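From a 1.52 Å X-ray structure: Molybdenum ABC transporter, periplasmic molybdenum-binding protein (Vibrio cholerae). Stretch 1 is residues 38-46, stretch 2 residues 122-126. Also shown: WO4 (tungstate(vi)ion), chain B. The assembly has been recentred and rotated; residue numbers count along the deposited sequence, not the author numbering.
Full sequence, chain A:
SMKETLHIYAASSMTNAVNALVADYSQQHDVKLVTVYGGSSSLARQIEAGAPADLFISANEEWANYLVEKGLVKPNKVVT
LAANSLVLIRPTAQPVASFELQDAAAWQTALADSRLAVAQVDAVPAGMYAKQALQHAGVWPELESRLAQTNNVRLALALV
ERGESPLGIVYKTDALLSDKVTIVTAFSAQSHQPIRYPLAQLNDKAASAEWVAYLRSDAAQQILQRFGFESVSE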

# COMPACT_ATOMS: atom_id res chain seq x y z
N GLY A 38 -3.93 -6.55 -5.10
CA GLY A 38 -2.74 -6.54 -5.94
C GLY A 38 -2.14 -5.16 -5.95
O GLY A 38 -2.60 -4.23 -5.23
N GLY A 39 -1.08 -4.98 -6.70
CA GLY A 39 -0.44 -3.66 -6.76
C GLY A 39 -1.44 -2.72 -7.43
O GLY A 39 -2.15 -3.10 -8.38
N SER A 40 -1.48 -1.48 -6.95
CA SER A 40 -2.51 -0.52 -7.36
C SER A 40 -2.43 -0.27 -8.86
O SER A 40 -3.46 -0.10 -9.55
CB SER A 40 -2.39 0.79 -6.62
OG SER A 40 -2.44 0.61 -5.21
N SER A 41 -1.20 -0.25 -9.40
CA SER A 41 -0.97 -0.04 -10.85
C SER A 41 -1.54 -1.17 -11.69
O SER A 41 -2.25 -0.95 -12.68
CB SER A 41 0.53 0.08 -11.07
OG SER A 41 1.19 -0.91 -10.30
N SER A 42 -1.27 -2.39 -11.28
CA SER A 42 -1.80 -3.51 -12.00
C SER A 42 -3.35 -3.56 -11.95
O SER A 42 -4.00 -3.80 -12.97
CB SER A 42 -1.20 -4.78 -11.44
OG SER A 42 -1.67 -5.90 -12.19
N LEU A 43 -3.91 -3.28 -10.77
CA LEU A 43 -5.36 -3.27 -10.62
C LEU A 43 -5.98 -2.23 -11.54
O LEU A 43 -6.96 -2.51 -12.25
CB LEU A 43 -5.75 -3.01 -9.17
CG LEU A 43 -5.31 -4.06 -8.16
CD1 LEU A 43 -5.61 -3.58 -6.75
CD2 LEU A 43 -5.99 -5.37 -8.40
N ALA A 44 -5.45 -1.03 -11.51
CA ALA A 44 -5.98 0.04 -12.36
C ALA A 44 -5.97 -0.30 -13.84
O ALA A 44 -6.91 0.02 -14.57
CB ALA A 44 -5.21 1.34 -12.13
N ARG A 45 -4.88 -0.93 -14.30
CA ARG A 45 -4.72 -1.27 -15.69
C ARG A 45 -5.67 -2.38 -16.11
O ARG A 45 -6.15 -2.40 -17.22
CB ARG A 45 -3.26 -1.64 -16.01
CG ARG A 45 -2.38 -0.42 -15.94
CD ARG A 45 -0.92 -0.74 -15.97
NE ARG A 45 -0.15 0.44 -16.36
CZ ARG A 45 1.12 0.69 -16.01
NH1 ARG A 45 1.79 -0.14 -15.21
NH2 ARG A 45 1.71 1.79 -16.46
N GLN A 46 -5.97 -3.24 -15.15
CA GLN A 46 -6.97 -4.28 -15.37
C GLN A 46 -8.36 -3.72 -15.52
O GLN A 46 -9.10 -4.08 -16.45
CB GLN A 46 -6.99 -5.18 -14.16
CG GLN A 46 -5.84 -6.13 -14.06
CD GLN A 46 -6.42 -7.47 -14.13
OE1 GLN A 46 -6.77 -8.06 -13.10
NE2 GLN A 46 -6.72 -7.90 -15.34
W WO4 B . 0.49 -1.33 -2.94
O1 WO4 B . 1.36 -3.12 -3.26
O2 WO4 B . 1.79 0.23 -2.69
O3 WO4 B . -0.74 -0.90 -4.53
O4 WO4 B . -0.63 -1.42 -1.21
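Stretch 2 122-126: DAVPA

Stretch 2 reaches stretch 1 as a short loop, Asp-122 to Val-124, that turns into a helix at Pro-125. Val-124 is the N-cap (phi/psi -80/130), as Gly-39 (-66/142) is for the helix beginning at Ser-40; both helix starts donate a main-chain N-H to the tungstate. The backbones come nearest at Ser-41 and Val-124, whose CA atoms are 5.5 Å apart. Gly-39 meets Val-124, Ser-40 meets Pro-125, Ser-41 meets Ala-123 and Val-124, and Arg-45, one helical turn beyond Ser-41, meets Ala-123.

Ser-41 points its CA-to-CB bond toward stretch 2. Ser-41 CB lies 3.3 Å from Ala-123 O and 3.7 Å from Ala-123 CB, and chi1 of 43° (p) sets Ser-41 OG 3.6 Å from Val-124 CG2. Ala-123 (phi/psi -133/-32) also directs its CB toward the helix, where Arg-45 NH1 approaches Ala-123 CB to 4.0 Å. The arginine reaches it through an m, t, t chain (chi1 to chi3 -70°, 169°, 160°), its guanidinium oblique to the methyl.

Val-124 is in the t rotamer (chi1 179°), its CA-to-CB bond sideways. With CG2 near Ser-41, Val-124 CG1 lies 4.4 Å from Gly-39 CA and 3.6 Å from tungstate O1. The absence of a side chain at Gly-39 matters here: an ideal CB would sit a tight 3.3 Å from Val-124 CG2.

Ser-40 adopts m (chi1 -56°), which carries Ser-40 OG to tungstate O3 in a very short hydrogen bond of 2.4 Å; Ser-40 N donates to the same O3 at 2.6 Å. Ser-40 OG also packs 3.6 Å from Pro-125 CG. The proline, C-gamma exo with phi -50°, suits a first helical turn, where N-H groups lack a carbonyl partner within the helix; Ala-126 N donates to tungstate O2 at 2.6 Å. The anion is thus bound by main-chain N atoms from both stretches.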

# COMPACT_ATOMS: atom_id res chain seq x y z
N ASP A 122 8.64 1.88 -10.41
CA ASP A 122 8.15 2.77 -11.43
C ASP A 122 6.65 2.91 -11.38
O ASP A 122 6.14 3.96 -11.76
CB ASP A 122 8.59 2.31 -12.82
CG ASP A 122 10.11 2.40 -13.00
OD1 ASP A 122 10.68 3.47 -12.69
OD2 ASP A 122 10.72 1.40 -13.44
N ALA A 123 5.93 1.90 -10.89
CA ALA A 123 4.47 1.93 -10.95
C ALA A 123 3.71 1.56 -9.67
O ALA A 123 2.62 2.07 -9.46
CB ALA A 123 3.99 1.05 -12.09
N VAL A 124 4.25 0.69 -8.83
CA VAL A 124 3.52 0.30 -7.62
C VAL A 124 3.69 1.37 -6.56
O VAL A 124 4.85 1.73 -6.27
CB VAL A 124 3.97 -1.07 -7.05
CG1 VAL A 124 3.18 -1.38 -5.79
CG2 VAL A 124 3.77 -2.13 -8.11
N PRO A 125 2.59 1.86 -5.93
CA PRO A 125 2.77 2.98 -5.00
C PRO A 125 3.86 2.78 -3.96
O PRO A 125 4.69 3.67 -3.79
CB PRO A 125 1.38 3.13 -4.37
CG PRO A 125 0.48 2.75 -5.51
CD PRO A 125 1.18 1.57 -6.18
N ALA A 126 3.94 1.61 -3.34
CA ALA A 126 4.96 1.41 -2.31
C ALA A 126 6.37 1.52 -2.88
O ALA A 126 7.30 1.94 -2.18
CB ALA A 126 4.79 0.06 -1.65